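Local coordinates for protein succinate dehydrogenase subunit B (Mycolicibacterium smegmatis MC2 51, PDB 6LUM) that carries three iron-sulfur clusters and probably relays electrons from the flavoprotein subunit toward the membrane-anchor subunits of succinate dehydrogenase, at residues 189-194 with 225-230; 199-203 with 249-253; 119-123 with 182-188. Residue numbers count along the deposited sequence, not the author numbering.

Interaction 1. Residues 189-194 with 225-230. With F3S (Fe3-s4 cluster), chain B.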
loop_
_atom_site.group_PDB
_atom_site.type_symbol
_atom_site.label_atom_id
_atom_site.label_comp_id
_atom_site.label_asym_id
_atom_site.label_seq_id
_atom_site.Cartn_x
_atom_site.Cartn_y
_atom_site.Cartn_z
ATOM N N SER J 189 9.069 -8.665 -29.639
ATOM C CA SER J 189 8.110 -7.698 -30.160
ATOM C C SER J 189 8.108 -6.437 -29.302
ATOM O O SER J 189 8.976 -6.222 -28.458
ATOM C CB SER J 189 6.725 -8.320 -30.222
ATOM O OG SER J 189 6.699 -9.407 -31.124
ATOM N N GLU J 190 7.128 -5.571 -29.532
ATOM C CA GLU J 190 7.040 -4.290 -28.849
ATOM C C GLU J 190 6.287 -4.441 -27.531
ATOM O O GLU J 190 5.872 -5.535 -27.148
ATOM C CB GLU J 190 6.372 -3.256 -29.748
ATOM C CG GLU J 190 7.062 -3.064 -31.066
ATOM C CD GLU J 190 8.425 -2.446 -30.911
ATOM O OE1 GLU J 190 8.584 -1.579 -30.033
ATOM O OE2 GLU J 190 9.345 -2.827 -31.661
ATOM N N GLY J 191 6.091 -3.335 -26.830
ATOM C CA GLY J 191 5.528 -3.399 -25.503
ATOM C C GLY J 191 6.552 -3.951 -24.531
ATOM O O GLY J 191 7.741 -4.044 -24.821
ATOM N N SER J 192 6.069 -4.325 -23.349
ATOM C CA SER J 192 6.923 -4.949 -22.338
ATOM C C SER J 192 6.251 -6.211 -21.813
ATOM O O SER J 192 5.618 -6.200 -20.761
ATOM C CB SER J 192 7.235 -3.982 -21.226
ATOM O OG SER J 192 8.053 -2.928 -21.693
ATOM N N TYR J 193 6.429 -7.310 -22.534
ATOM C CA TYR J 193 6.016 -8.607 -22.034
ATOM C C TYR J 193 6.905 -8.990 -20.865
ATOM O O TYR J 193 8.111 -8.757 -20.890
ATOM C CB TYR J 193 6.118 -9.633 -23.155
ATOM C CG TYR J 193 5.652 -11.027 -22.846
ATOM C CD1 TYR J 193 4.563 -11.259 -22.052
ATOM C CD2 TYR J 193 6.297 -12.109 -23.382
ATOM C CE1 TYR J 193 4.150 -12.526 -21.794
ATOM C CE2 TYR J 193 5.887 -13.365 -23.129
ATOM C CZ TYR J 193 4.817 -13.571 -22.336
ATOM O OH TYR J 193 4.413 -14.844 -22.081
ATOM N N PHE J 194 6.304 -9.549 -19.817
ATOM C CA PHE J 194 7.090 -10.009 -18.680
ATOM C C PHE J 194 8.091 -11.064 -19.113
ATOM O O PHE J 194 9.303 -10.863 -19.035
ATOM C CB PHE J 194 6.176 -10.563 -17.598
ATOM C CG PHE J 194 5.714 -9.539 -16.626
ATOM C CD1 PHE J 194 6.612 -8.705 -16.007
ATOM C CD2 PHE J 194 4.379 -9.409 -16.331
ATOM C CE1 PHE J 194 6.186 -7.760 -15.114
ATOM C CE2 PHE J 194 3.952 -8.467 -15.442
ATOM C CZ PHE J 194 4.854 -7.643 -14.832
ATOM N N ASP J 225 0.138 -6.581 -20.606
ATOM C CA ASP J 225 1.439 -7.158 -20.913
ATOM C C ASP J 225 1.795 -8.279 -19.950
ATOM O O ASP J 225 2.964 -8.491 -19.639
ATOM C CB ASP J 225 2.519 -6.087 -20.891
ATOM C CG ASP J 225 2.688 -5.475 -19.529
ATOM O OD1 ASP J 225 1.867 -4.610 -19.163
ATOM O OD2 ASP J 225 3.636 -5.856 -18.818
ATOM N N GLY J 226 0.791 -8.993 -19.472
ATOM C CA GLY J 226 1.010 -10.072 -18.543
ATOM C C GLY J 226 0.981 -11.401 -19.244
ATOM O O GLY J 226 1.734 -11.620 -20.187
ATOM N N VAL J 227 0.097 -12.291 -18.810
ATOM C CA VAL J 227 0.143 -13.666 -19.278
ATOM C C VAL J 227 -0.685 -13.873 -20.533
ATOM O O VAL J 227 -0.597 -14.938 -21.153
ATOM C CB VAL J 227 -0.305 -14.599 -18.136
ATOM C CG1 VAL J 227 -1.794 -14.599 -17.993
ATOM C CG2 VAL J 227 0.246 -15.975 -18.304
ATOM N N TRP J 228 -1.467 -12.882 -20.945
ATOM C CA TRP J 228 -2.329 -12.995 -22.112
ATOM C C TRP J 228 -1.618 -12.669 -23.410
ATOM O O TRP J 228 -2.238 -12.758 -24.468
ATOM C CB TRP J 228 -3.544 -12.078 -21.973
ATOM C CG TRP J 228 -4.287 -12.234 -20.706
ATOM C CD1 TRP J 228 -4.449 -11.300 -19.750
ATOM C CD2 TRP J 228 -4.976 -13.396 -20.254
ATOM N NE1 TRP J 228 -5.188 -11.801 -18.722
ATOM C CE2 TRP J 228 -5.524 -13.093 -19.012
ATOM C CE3 TRP J 228 -5.174 -14.667 -20.777
ATOM C CZ2 TRP J 228 -6.260 -14.006 -18.291
ATOM C CZ3 TRP J 228 -5.899 -15.563 -20.060
ATOM C CH2 TRP J 228 -6.435 -15.237 -18.837
ATOM N N ARG J 229 -0.351 -12.278 -23.355
ATOM C CA ARG J 229 0.448 -12.027 -24.541
ATOM C C ARG J 229 1.204 -13.251 -25.014
ATOM O O ARG J 229 1.916 -13.169 -26.009
ATOM C CB ARG J 229 1.438 -10.904 -24.282
ATOM C CG ARG J 229 0.796 -9.585 -24.033
ATOM C CD ARG J 229 1.764 -8.455 -24.245
ATOM N NE ARG J 229 2.361 -8.480 -25.567
ATOM C CZ ARG J 229 3.199 -7.556 -26.014
ATOM N NH1 ARG J 229 3.526 -6.539 -25.242
ATOM N NH2 ARG J 229 3.711 -7.648 -27.227
ATOM N N CYS J 230 1.092 -14.368 -24.323
ATOM C CA CYS J 230 1.707 -15.592 -24.796
ATOM C C CYS J 230 0.937 -16.094 -26.002
ATOM O O CYS J 230 -0.266 -16.343 -25.915
ATOM C CB CYS J 230 1.720 -16.636 -23.689
ATOM S SG CYS J 230 2.466 -18.192 -24.127
HETATM FE FE1 F3S B . 6.938 -17.074 -25.910
HETATM FE FE3 F3S B . 4.295 -18.358 -25.135
HETATM FE FE4 F3S B . 6.886 -19.817 -24.639
HETATM S S1 F3S B . 4.845 -16.621 -26.383
HETATM S S2 F3S B . 8.350 -18.749 -25.881
HETATM S S3 F3S B . 6.120 -17.866 -24.050
HETATM S S4 F3S B . 4.786 -20.467 -24.755
#

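Interaction 2. Residues 199-203 with 249-253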
loop_
_atom_site.group_PDB
_atom_site.type_symbol
_atom_site.label_atom_id
_atom_site.label_comp_id
_atom_site.label_asym_id
_atom_site.label_seq_id
_atom_site.Cartn_x
_atom_site.Cartn_y
_atom_site.Cartn_z
ATOM N N ILE J 199 7.127 -15.435 -15.456
ATOM C CA ILE J 199 5.886 -16.153 -15.195
ATOM C C ILE J 199 6.146 -17.480 -14.493
ATOM O O ILE J 199 5.338 -17.917 -13.677
ATOM C CB ILE J 199 5.101 -16.324 -16.502
ATOM C CG1 ILE J 199 4.669 -14.952 -17.009
ATOM C CG2 ILE J 199 3.907 -17.197 -16.280
ATOM C CD1 ILE J 199 4.298 -14.920 -18.440
ATOM N N VAL J 200 7.273 -18.132 -14.762
ATOM C CA VAL J 200 7.619 -19.355 -14.040
ATOM C C VAL J 200 7.874 -19.057 -12.569
ATOM O O VAL J 200 7.348 -19.729 -11.670
ATOM C CB VAL J 200 8.839 -20.027 -14.688
ATOM C CG1 VAL J 200 9.505 -20.935 -13.714
ATOM C CG2 VAL J 200 8.420 -20.800 -15.871
ATOM N N ASN J 201 8.691 -18.047 -12.298
ATOM C CA ASN J 201 9.007 -17.722 -10.920
ATOM C C ASN J 201 7.853 -17.064 -10.186
ATOM O O ASN J 201 7.934 -16.909 -8.969
ATOM C CB ASN J 201 10.236 -16.832 -10.880
ATOM C CG ASN J 201 11.484 -17.582 -11.223
ATOM O OD1 ASN J 201 12.072 -18.241 -10.376
ATOM N ND2 ASN J 201 11.888 -17.512 -12.474
ATOM N N ALA J 202 6.801 -16.654 -10.885
ATOM C CA ALA J 202 5.572 -16.249 -10.221
ATOM C C ALA J 202 4.616 -17.409 -10.010
ATOM O O ALA J 202 3.890 -17.417 -9.022
ATOM C CB ALA J 202 4.869 -15.157 -11.020
ATOM N N HIS J 203 4.570 -18.362 -10.938
ATOM C CA HIS J 203 3.839 -19.603 -10.716
ATOM C C HIS J 203 4.313 -20.283 -9.448
ATOM O O HIS J 203 3.505 -20.787 -8.658
ATOM C CB HIS J 203 4.029 -20.505 -11.934
ATOM C CG HIS J 203 3.493 -21.892 -11.779
ATOM N ND1 HIS J 203 4.186 -22.889 -11.137
ATOM C CD2 HIS J 203 2.363 -22.465 -12.248
ATOM C CE1 HIS J 203 3.491 -24.009 -11.186
ATOM N NE2 HIS J 203 2.382 -23.778 -11.857
ATOM N N ALA J 249 3.500 -24.189 -17.346
ATOM C CA ALA J 249 3.374 -23.272 -16.218
ATOM C C ALA J 249 2.553 -22.049 -16.597
ATOM O O ALA J 249 1.686 -21.603 -15.833
ATOM C CB ALA J 249 4.753 -22.852 -15.732
ATOM N N ILE J 250 2.809 -21.497 -17.780
ATOM C CA ILE J 250 2.033 -20.354 -18.257
ATOM C C ILE J 250 0.570 -20.732 -18.429
ATOM O O ILE J 250 -0.329 -19.943 -18.127
ATOM C CB ILE J 250 2.634 -19.809 -19.563
ATOM C CG1 ILE J 250 4.055 -19.332 -19.314
ATOM C CG2 ILE J 250 1.813 -18.678 -20.082
ATOM C CD1 ILE J 250 4.787 -19.011 -20.522
ATOM N N GLN J 251 0.306 -21.947 -18.905
ATOM C CA GLN J 251 -1.070 -22.393 -19.072
ATOM C C GLN J 251 -1.775 -22.515 -17.734
ATOM O O GLN J 251 -2.949 -22.167 -17.609
ATOM C CB GLN J 251 -1.117 -23.725 -19.801
ATOM C CG GLN J 251 -2.519 -24.160 -20.089
ATOM C CD GLN J 251 -2.762 -25.618 -19.830
ATOM O OE1 GLN J 251 -2.290 -26.173 -18.849
ATOM N NE2 GLN J 251 -3.518 -26.248 -20.708
ATOM N N GLU J 252 -1.085 -23.037 -16.723
ATOM C CA GLU J 252 -1.702 -23.156 -15.409
ATOM C C GLU J 252 -2.004 -21.799 -14.810
ATOM O O GLU J 252 -3.019 -21.638 -14.133
ATOM C CB GLU J 252 -0.808 -23.952 -14.479
ATOM C CG GLU J 252 -0.602 -25.366 -14.924
ATOM C CD GLU J 252 0.087 -26.198 -13.877
ATOM O OE1 GLU J 252 0.045 -25.810 -12.696
ATOM O OE2 GLU J 252 0.670 -27.242 -14.228
ATOM N N VAL J 253 -1.156 -20.804 -15.054
ATOM C CA VAL J 253 -1.490 -19.462 -14.583
ATOM C C VAL J 253 -2.692 -18.906 -15.342
ATOM O O VAL J 253 -3.571 -18.259 -14.760
ATOM C CB VAL J 253 -0.273 -18.534 -14.689
ATOM C CG1 VAL J 253 -0.659 -17.143 -14.296
ATOM C CG2 VAL J 253 0.832 -19.031 -13.805
#

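Interaction 3. Residues 119-123 with 182-188. With F3S (Fe3-s4 cluster), chain B.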
loop_
_atom_site.group_PDB
_atom_site.type_symbol
_atom_site.label_atom_id
_atom_site.label_comp_id
_atom_site.label_asym_id
_atom_site.label_seq_id
_atom_site.Cartn_x
_atom_site.Cartn_y
_atom_site.Cartn_z
ATOM N N PRO J 119 25.408 -13.678 -29.089
ATOM C CA PRO J 119 24.668 -13.441 -27.852
ATOM C C PRO J 119 23.193 -13.765 -27.991
ATOM O O PRO J 119 22.656 -13.897 -29.087
ATOM C CB PRO J 119 24.879 -11.946 -27.597
ATOM C CG PRO J 119 25.310 -11.400 -28.867
ATOM C CD PRO J 119 26.091 -12.460 -29.531
ATOM N N ILE J 120 22.530 -13.898 -26.845
ATOM C CA ILE J 120 21.098 -14.124 -26.854
ATOM C C ILE J 120 20.388 -12.851 -27.289
ATOM O O ILE J 120 20.902 -11.740 -27.138
ATOM C CB ILE J 120 20.606 -14.604 -25.479
ATOM C CG1 ILE J 120 21.083 -13.681 -24.372
ATOM C CG2 ILE J 120 21.089 -15.992 -25.220
ATOM C CD1 ILE J 120 20.742 -14.169 -22.997
ATOM N N ARG J 121 19.191 -13.012 -27.835
ATOM C CA ARG J 121 18.509 -11.944 -28.548
ATOM C C ARG J 121 17.395 -11.357 -27.700
ATOM O O ARG J 121 16.442 -12.054 -27.361
ATOM C CB ARG J 121 17.940 -12.465 -29.861
ATOM C CG ARG J 121 17.036 -11.486 -30.524
ATOM C CD ARG J 121 16.623 -11.952 -31.878
ATOM N NE ARG J 121 15.574 -11.093 -32.388
ATOM C CZ ARG J 121 14.864 -11.355 -33.470
ATOM N NH1 ARG J 121 15.094 -12.458 -34.163
ATOM N NH2 ARG J 121 13.922 -10.512 -33.848
ATOM N N GLY J 122 17.492 -10.078 -27.394
ATOM C CA GLY J 122 16.423 -9.418 -26.680
ATOM C C GLY J 122 16.949 -8.473 -25.630
ATOM O O GLY J 122 16.232 -7.593 -25.151
ATOM N N LEU J 123 18.212 -8.647 -25.272
ATOM C CA LEU J 123 18.853 -7.877 -24.231
ATOM C C LEU J 123 20.005 -7.075 -24.819
ATOM O O LEU J 123 20.623 -7.503 -25.794
ATOM C CB LEU J 123 19.372 -8.794 -23.118
ATOM C CG LEU J 123 18.366 -9.669 -22.380
ATOM C CD1 LEU J 123 19.081 -10.751 -21.652
ATOM C CD2 LEU J 123 17.584 -8.852 -21.411
ATOM N N THR J 182 14.591 -15.014 -23.887
ATOM C CA THR J 182 15.243 -14.533 -25.086
ATOM C C THR J 182 15.057 -15.469 -26.258
ATOM O O THR J 182 15.841 -15.426 -27.203
ATOM C CB THR J 182 16.722 -14.298 -24.824
ATOM O OG1 THR J 182 17.319 -15.518 -24.404
ATOM C CG2 THR J 182 16.902 -13.276 -23.746
ATOM N N SER J 183 14.045 -16.327 -26.208
ATOM C CA SER J 183 13.579 -17.048 -27.378
ATOM C C SER J 183 12.104 -16.806 -27.630
ATOM O O SER J 183 11.528 -17.444 -28.507
ATOM C CB SER J 183 13.842 -18.537 -27.229
ATOM O OG SER J 183 13.099 -19.050 -26.160
ATOM N N CYS J 184 11.486 -15.886 -26.894
ATOM C CA CYS J 184 10.069 -15.599 -27.021
ATOM C C CYS J 184 9.866 -14.542 -28.092
ATOM O O CYS J 184 10.325 -13.402 -27.913
ATOM C CB CYS J 184 9.511 -15.117 -25.698
ATOM S SG CYS J 184 7.733 -15.095 -25.579
ATOM N N PRO J 185 9.207 -14.852 -29.207
ATOM C CA PRO J 185 8.905 -13.802 -30.175
ATOM C C PRO J 185 8.091 -12.671 -29.600
ATOM O O PRO J 185 8.275 -11.519 -30.001
ATOM C CB PRO J 185 8.155 -14.561 -31.267
ATOM C CG PRO J 185 7.904 -15.885 -30.726
ATOM C CD PRO J 185 8.943 -16.173 -29.773
ATOM N N VAL J 186 7.203 -12.954 -28.653
ATOM C CA VAL J 186 6.460 -11.902 -27.988
ATOM C C VAL J 186 7.382 -10.999 -27.197
ATOM O O VAL J 186 7.042 -9.851 -26.917
ATOM C CB VAL J 186 5.386 -12.533 -27.098
ATOM C CG1 VAL J 186 4.479 -11.498 -26.571
ATOM C CG2 VAL J 186 4.620 -13.530 -27.891
ATOM N N TYR J 187 8.555 -11.493 -26.832
ATOM C CA TYR J 187 9.519 -10.684 -26.110
ATOM C C TYR J 187 10.356 -9.866 -27.073
ATOM O O TYR J 187 10.719 -8.727 -26.775
ATOM C CB TYR J 187 10.394 -11.588 -25.255
ATOM C CG TYR J 187 11.299 -10.869 -24.309
ATOM C CD1 TYR J 187 10.812 -10.323 -23.144
ATOM C CD2 TYR J 187 12.649 -10.747 -24.575
ATOM C CE1 TYR J 187 11.635 -9.670 -22.283
ATOM C CE2 TYR J 187 13.477 -10.095 -23.718
ATOM C CZ TYR J 187 12.967 -9.562 -22.572
ATOM O OH TYR J 187 13.794 -8.910 -21.700
ATOM N N TRP J 188 10.661 -10.430 -28.238
ATOM C CA TRP J 188 11.287 -9.640 -29.289
ATOM C C TRP J 188 10.379 -8.526 -29.796
ATOM O O TRP J 188 10.876 -7.534 -30.330
ATOM C CB TRP J 188 11.671 -10.529 -30.460
ATOM C CG TRP J 188 12.445 -11.727 -30.092
ATOM C CD1 TRP J 188 13.212 -11.895 -28.997
ATOM C CD2 TRP J 188 12.537 -12.936 -30.839
ATOM N NE1 TRP J 188 13.783 -13.129 -29.011
ATOM C CE2 TRP J 188 13.378 -13.791 -30.136
ATOM C CE3 TRP J 188 11.987 -13.375 -32.040
ATOM C CZ2 TRP J 188 13.681 -15.056 -30.585
ATOM C CZ3 TRP J 188 12.289 -14.625 -32.478
ATOM C CH2 TRP J 188 13.125 -15.454 -31.756
HETATM FE FE1 F3S B . 6.938 -17.074 -25.910
HETATM FE FE3 F3S B . 4.295 -18.358 -25.135
HETATM FE FE4 F3S B . 6.886 -19.817 -24.639
HETATM S S1 F3S B . 4.845 -16.621 -26.383
HETATM S S2 F3S B . 8.350 -18.749 -25.881
HETATM S S3 F3S B . 6.120 -17.866 -24.050
HETATM S S4 F3S B . 4.786 -20.467 -24.755
#

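Interaction 1. Residues 189-194 with 225-230
The ring of Y193 lies along the loop 225-230, its edge against the backbone carbonyl of G226 (CE1 to O of G226, 3.0 Å) and its CD1 3.9 Å from CB of R229. Further out, OH of Y193 comes within 3.6 Å of CB of C230, the residue whose SG binds FE3 of the 3Fe-4S cluster at 2.1 Å; the same hydroxyl is 4.0 Å from S3 of the cluster. Loop 225-230 thus supplies a cysteine ligand and loop 189-194 an aromatic wall of the cluster pocket. R229 makes the hydrogen bonds of the contact: its NH1 and NH2 both donate to O of E190, at 3.2 and 3.0 Å, one carbonyl accepting two hydrogen bonds, with the position of NH2 less certain. G191 follows with positive phi, and a CB there would clash with NH1 of R229. NH2 of R229 also forms a salt bridge with D118 of subunit D. At the far end, F194 has OD2 of D225 over one ring face, 4.3 Å from CE2. One arginine therefore ties a main-chain carbonyl of its own subunit to an acid of the membrane anchor, one residue before a cluster ligand in sequence.

Interaction 2. Residues 199-203 with 249-253
A249 opens the segment with its methyl facing helix 196-206: CB lies 4.2 Å from CG2 of V200 and over one face of the H203 ring, 4.2 Å from CD2 of that histidine. Next comes I250, whose CG1 meets CG2 of I199 at 3.7 Å; its side chain also reaches the 3Fe-4S cluster, so this residue belongs to the helix interface and the cluster pocket at once. The two helices are part of the C-terminal helical domain that carries the 4Fe-4S and 3Fe-4S clusters, of the alpha-helical ferredoxin type, and here their short segments cross at 59° with axes 9.4 Å apart at closest approach. E252 supplies the polar element, OE1 accepting a nearly straight hydrogen bond from NE2 of H203 at 3.2 Å. ND1 is hydrogen-bonded to OG1 of T171, so both ring nitrogens have partners. V253 then closes the row, with CG2 4.0 Å from CB of H203 and 4.4 Å from CG2 of I199, while L221 of helix 214-221 packs against both V253 and I199.

Interaction 3. Residues 119-123 with 182-188
Where the 2Fe-2S domain meets the dicluster domain, a loop of the former rests on the short helix that follows a ligand of the 3Fe-4S cluster. That ligand, C184, sits at the N-cap position of helix 185-188 and binds FE1 through SG at 2.2 Å; its CA-to-CB bond points away from the loop. R121, T182 and W188 carry most of the contact. The guanidinium lies flat on the indole, planes 11° apart, with CZ of R121 4.1 Å from the centroid of the six-membered ring of W188, a cation-pi stack, and CD of R121 adds a CH-pi contact over the five-membered ring. NH2 of R121 also hydrogen-bonds the backbone of subunit F, and Y21 of subunit C meets the ring of W188. NE1 of W188 gives a weak hydrogen bond to O of R121 at 3.3 Å. CB of T182 is 3.4 Å from that same O of R121, and CD1 of L123 touches CG2 of T182 at 3.9 Å. Loop 119-123 joins strand 114-118 to strand 125-127, and V131 of strand 130-131 packs on I120 and L123.

The three contacts show chemistry following position. Interaction 2 is the buried one, apolar apart from a single histidine-carboxylate bond, whereas interactions 1 and 3 are partly buried and each builds on an arginine, used within the segments as a hydrogen-bond donor in one and as a flat cation on an aromatic face in the other; both arginines also reach other subunits. All three reach the 3Fe-4S pocket: interactions 1 and 3 each contribute a cysteine ligand, and interaction 2 a lining isoleucine. Y193 connects them, packing against C184 and V186 of interaction 3 and against I199 of interaction 2, while V227 touches I250. Interactions 1 and 2 lie within the C-terminal helical part; interaction 3 joins it to the 2Fe-2S domain.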